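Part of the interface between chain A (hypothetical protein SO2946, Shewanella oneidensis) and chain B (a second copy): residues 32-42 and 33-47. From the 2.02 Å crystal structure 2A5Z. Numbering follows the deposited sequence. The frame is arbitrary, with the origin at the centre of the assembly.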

# COMPACT_ATOMS: atom_id res chain seq x y z
N SER A 32 -14.43 5.68 -18.91
CA SER A 32 -14.25 5.46 -17.48
C SER A 32 -12.99 4.65 -17.22
O SER A 32 -12.28 4.89 -16.23
CB SER A 32 -15.48 4.76 -16.87
OG SER A 32 -15.50 3.38 -17.18
N GLU A 33 -12.71 3.69 -18.11
CA GLU A 33 -11.49 2.90 -18.07
C GLU A 33 -10.26 3.79 -18.27
O GLU A 33 -9.26 3.64 -17.56
CB GLU A 33 -11.52 1.79 -19.11
CG GLU A 33 -12.41 0.62 -18.72
CD GLU A 33 -12.53 -0.44 -19.81
OE1 GLU A 33 -12.21 -0.16 -20.99
OE2 GLU A 33 -12.95 -1.57 -19.48
N LYS A 34 -10.34 4.72 -19.22
CA LYS A 34 -9.26 5.67 -19.44
C LYS A 34 -9.13 6.66 -18.26
O LYS A 34 -8.04 7.14 -17.97
CB LYS A 34 -9.42 6.38 -20.80
CG LYS A 34 -10.22 7.68 -20.81
CD LYS A 34 -9.29 8.88 -21.02
CE LYS A 34 -8.74 8.91 -22.45
NZ LYS A 34 -7.50 9.72 -22.55
N LEU A 35 -10.25 6.92 -17.59
CA LEU A 35 -10.26 7.78 -16.41
C LEU A 35 -9.62 7.07 -15.21
O LEU A 35 -8.89 7.70 -14.43
CB LEU A 35 -11.70 8.21 -16.08
CG LEU A 35 -11.87 9.59 -15.44
CD1 LEU A 35 -13.15 10.26 -15.93
CD2 LEU A 35 -11.85 9.51 -13.91
N LYS A 36 -9.88 5.77 -15.09
CA LYS A 36 -9.21 4.90 -14.12
C LYS A 36 -7.70 4.88 -14.30
O LYS A 36 -6.95 4.99 -13.33
CB LYS A 36 -9.72 3.46 -14.25
CG LYS A 36 -10.96 3.14 -13.45
CD LYS A 36 -11.07 1.63 -13.31
CE LYS A 36 -12.40 1.22 -12.72
NZ LYS A 36 -12.54 -0.26 -12.70
N LEU A 37 -7.26 4.70 -15.54
CA LEU A 37 -5.84 4.67 -15.86
C LEU A 37 -5.16 6.00 -15.61
O LEU A 37 -3.98 6.02 -15.25
CB LEU A 37 -5.61 4.23 -17.31
CG LEU A 37 -5.56 2.72 -17.57
CD1 LEU A 37 -5.60 2.47 -19.07
CD2 LEU A 37 -4.32 2.08 -16.93
N SER A 38 -5.89 7.09 -15.81
CA SER A 38 -5.36 8.44 -15.64
C SER A 38 -4.97 8.74 -14.19
O SER A 38 -4.09 9.56 -13.94
CB SER A 38 -6.36 9.49 -16.15
OG SER A 38 -7.44 9.65 -15.25
N THR A 39 -5.63 8.09 -13.24
CA THR A 39 -5.33 8.30 -11.83
C THR A 39 -4.71 7.07 -11.13
O THR A 39 -4.75 6.96 -9.90
CB THR A 39 -6.56 8.81 -11.04
OG1 THR A 39 -7.64 7.89 -11.19
CG2 THR A 39 -6.98 10.20 -11.53
N LEU A 40 -4.15 6.17 -11.92
CA LEU A 40 -3.39 5.03 -11.41
C LEU A 40 -2.13 5.50 -10.69
O LEU A 40 -1.35 6.30 -11.24
CB LEU A 40 -3.02 4.06 -12.55
CG LEU A 40 -2.17 2.82 -12.20
CD1 LEU A 40 -2.96 1.83 -11.39
CD2 LEU A 40 -1.62 2.15 -13.45
N THR A 41 -1.95 5.02 -9.47
CA THR A 41 -0.76 5.30 -8.67
C THR A 41 0.44 4.64 -9.33
O THR A 41 0.43 3.44 -9.57
CB THR A 41 -0.89 4.75 -7.24
OG1 THR A 41 -2.09 5.24 -6.64
CG2 THR A 41 0.31 5.15 -6.39
N THR A 42 1.48 5.44 -9.59
CA THR A 42 2.68 4.97 -10.27
C THR A 42 3.36 3.80 -9.52
O THR A 42 3.60 3.89 -8.33
CB THR A 42 3.68 6.14 -10.47
OG1 THR A 42 3.08 7.13 -11.33
CG2 THR A 42 5.00 5.67 -11.08
N GLU B 33 -6.24 -7.06 -20.44
CA GLU B 33 -6.08 -5.69 -19.96
C GLU B 33 -7.37 -5.14 -19.37
O GLU B 33 -7.35 -4.45 -18.35
CB GLU B 33 -5.58 -4.79 -21.10
CG GLU B 33 -4.13 -5.05 -21.52
CD GLU B 33 -3.78 -4.48 -22.89
OE1 GLU B 33 -4.70 -4.29 -23.72
OE2 GLU B 33 -2.59 -4.22 -23.16
N LYS B 34 -8.50 -5.46 -20.01
CA LYS B 34 -9.81 -5.05 -19.52
C LYS B 34 -10.13 -5.65 -18.15
O LYS B 34 -10.68 -4.97 -17.28
CB LYS B 34 -10.90 -5.39 -20.55
CG LYS B 34 -12.32 -5.29 -20.02
CD LYS B 34 -13.28 -4.71 -21.04
CE LYS B 34 -14.54 -4.22 -20.36
NZ LYS B 34 -15.10 -3.04 -21.06
N LEU B 35 -9.78 -6.93 -17.97
CA LEU B 35 -9.96 -7.65 -16.71
C LEU B 35 -9.16 -7.03 -15.56
O LEU B 35 -9.68 -6.87 -14.46
CB LEU B 35 -9.62 -9.14 -16.89
CG LEU B 35 -9.22 -10.02 -15.68
CD1 LEU B 35 -10.41 -10.39 -14.78
CD2 LEU B 35 -8.51 -11.28 -16.16
N LYS B 36 -7.89 -6.69 -15.82
CA LYS B 36 -6.99 -6.11 -14.82
C LYS B 36 -7.51 -4.76 -14.34
O LYS B 36 -7.47 -4.46 -13.14
CB LYS B 36 -5.57 -5.93 -15.38
CG LYS B 36 -4.82 -7.23 -15.62
CD LYS B 36 -3.61 -7.02 -16.53
CE LYS B 36 -2.45 -6.40 -15.78
NZ LYS B 36 -1.19 -6.45 -16.56
N LEU B 37 -8.00 -3.96 -15.27
CA LEU B 37 -8.52 -2.63 -14.96
C LEU B 37 -9.84 -2.69 -14.18
O LEU B 37 -10.14 -1.80 -13.38
CB LEU B 37 -8.66 -1.82 -16.24
CG LEU B 37 -8.72 -0.29 -16.20
CD1 LEU B 37 -7.59 0.31 -15.37
CD2 LEU B 37 -8.67 0.24 -17.61
N SER B 38 -10.62 -3.76 -14.39
CA SER B 38 -11.90 -3.93 -13.71
C SER B 38 -11.74 -4.13 -12.20
O SER B 38 -12.65 -3.82 -11.42
CB SER B 38 -12.69 -5.11 -14.31
OG SER B 38 -12.16 -6.35 -13.86
N THR B 39 -10.60 -4.67 -11.80
CA THR B 39 -10.35 -4.96 -10.40
C THR B 39 -9.26 -4.06 -9.81
O THR B 39 -8.63 -4.40 -8.80
CB THR B 39 -10.01 -6.44 -10.20
OG1 THR B 39 -8.89 -6.80 -11.02
CG2 THR B 39 -11.23 -7.32 -10.56
N LEU B 40 -9.07 -2.90 -10.42
CA LEU B 40 -8.14 -1.89 -9.91
C LEU B 40 -8.68 -1.28 -8.60
O LEU B 40 -9.84 -0.87 -8.53
CB LEU B 40 -7.92 -0.80 -10.97
CG LEU B 40 -7.14 0.46 -10.57
CD1 LEU B 40 -5.74 0.12 -10.12
CD2 LEU B 40 -7.11 1.47 -11.72
N THR B 41 -7.82 -1.25 -7.58
CA THR B 41 -8.16 -0.67 -6.28
C THR B 41 -8.35 0.85 -6.42
O THR B 41 -7.49 1.53 -6.99
CB THR B 41 -7.05 -0.96 -5.24
OG1 THR B 41 -6.87 -2.38 -5.14
CG2 THR B 41 -7.38 -0.40 -3.86
N THR B 42 -9.48 1.34 -5.91
CA THR B 42 -9.83 2.77 -6.01
C THR B 42 -8.80 3.62 -5.27
O THR B 42 -8.42 3.30 -4.14
CB THR B 42 -11.22 3.04 -5.44
OG1 THR B 42 -12.16 2.14 -6.03
CG2 THR B 42 -11.67 4.49 -5.70
N SER B 43 -8.32 4.68 -5.92
CA SER B 43 -7.49 5.68 -5.24
C SER B 43 -8.33 6.94 -5.03
O SER B 43 -8.91 7.14 -3.97
CB SER B 43 -6.21 5.97 -6.03
OG SER B 43 -6.50 6.22 -7.40
N ILE B 44 -8.40 7.76 -6.06
CA ILE B 44 -9.23 8.95 -6.04
C ILE B 44 -10.60 8.53 -6.58
O ILE B 44 -10.70 8.05 -7.71
CB ILE B 44 -8.57 10.12 -6.84
CG1 ILE B 44 -9.52 11.31 -7.01
CG2 ILE B 44 -8.05 9.63 -8.18
CD1 ILE B 44 -8.81 12.55 -7.58
N ALA B 45 -11.63 8.65 -5.75
CA ALA B 45 -12.97 8.18 -6.10
C ALA B 45 -13.76 9.19 -6.93
O ALA B 45 -13.54 10.41 -6.82
CB ALA B 45 -13.74 7.80 -4.85
N THR B 46 -14.65 8.68 -7.78
CA THR B 46 -15.64 9.49 -8.49
C THR B 46 -17.05 8.98 -8.18
O THR B 46 -17.80 9.63 -7.46
CB THR B 46 -15.38 9.55 -10.01
OG1 THR B 46 -14.12 10.19 -10.23
CG2 THR B 46 -16.47 10.36 -10.72
N SER B 47 -17.41 7.81 -8.72
CA SER B 47 -18.74 7.22 -8.50
C SER B 47 -18.71 5.76 -8.01
O SER B 47 -19.75 5.22 -7.62
CB SER B 47 -19.59 7.34 -9.77
OG SER B 47 -19.06 6.54 -10.81
O HOH W 1 -12.28 -2.96 -17.32
O HOH W 2 -12.13 -1.06 -10.13
O HOH W 3 -10.21 8.65 -11.10

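The contact between the two copies buries 606 Å² over both stretches and is not symmetric: the same residues play different parts in the two chains. The helices that occupy the first part of each stretch run at 64° to one another and approach no closer than 10.7 Å between axes, so the space between them is filled by side chains. B:Leu37 (104 Å²) and A:Lys36 (80 Å²) have the most surface covered, followed by A:Glu33 and B:Leu40 (68 Å² each).

B:Leu37 has the largest area covered. Its CA-to-CB bond points toward chain A, and with chi1 near t and chi2 near p both of its methyl groups lie near A:Glu33 and A:Leu37. CD2 is 3.5 Å from the backbone O and 3.6 Å from CB of A:Glu33; CD1 is 3.8 Å from CG of A:Leu37 and 4.0 Å from CB of A:Lys36. The leucine therefore rests on one turn of the chain A helix. The pairing of the two Leu37 residues is itself unequal, for the copy in chain A has 27 Å² covered and its CA-to-CB bond points sideways.

A:Lys36, with 80 Å² covered, crosses the contact in an extended form, chi2 to chi4 all near t. This conformation carries NZ to the backbone of chain B, where it donates a hydrogen bond of 2.9 Å to the backbone O of B:Leu37. The ammonium group also donates to water 2, with NZ 2.7 Å from the water oxygen. The same water donates to the backbone O of B:Ser38, 3.1 Å from the water O, and to the backbone O of B:Leu40, 2.8 Å from the water O. One lysine thus serves three carbonyl groups of the turn, one directly and two through water, while its aliphatic portion packs against leucine: CB is 4.1 Å from CD2 of B:Leu40.

That second leucine, B:Leu40, has 68 Å² covered and its CA-to-CB bond also points toward chain A. Its CD2 lies 3.9 Å from the backbone O of A:Lys36, and its CD1 meets CD1 of A:Leu40 at 3.5 Å. A:Leu40 makes this apolar contact although its own CA-to-CB bond points away, because the end of its side chain comes nearer to chain B.

Charged and polar contacts flank this leucine cluster. OE2 of A:Glu33 forms a salt bridge with NZ of B:Lys34 at 3.0 Å, and the same oxygen accepts a hydrogen bond of 2.7 Å from water 1, which also donates to the backbone O of B:Lys34 at 2.6 Å. The carboxylate is thereby joined to both the side chain and the main chain of one residue. A:Thr39 faces the loop of chain B: its CB approaches CG2 of B:Ile44 to 3.3 Å, a tight contact, and its backbone O lies 3.1 Å from OG of B:Ser43. Water 3 lies 2.7 Å from OG1 of A:Thr39 and donates a weak hydrogen bond of 3.5 Å to the O of B:Ile44.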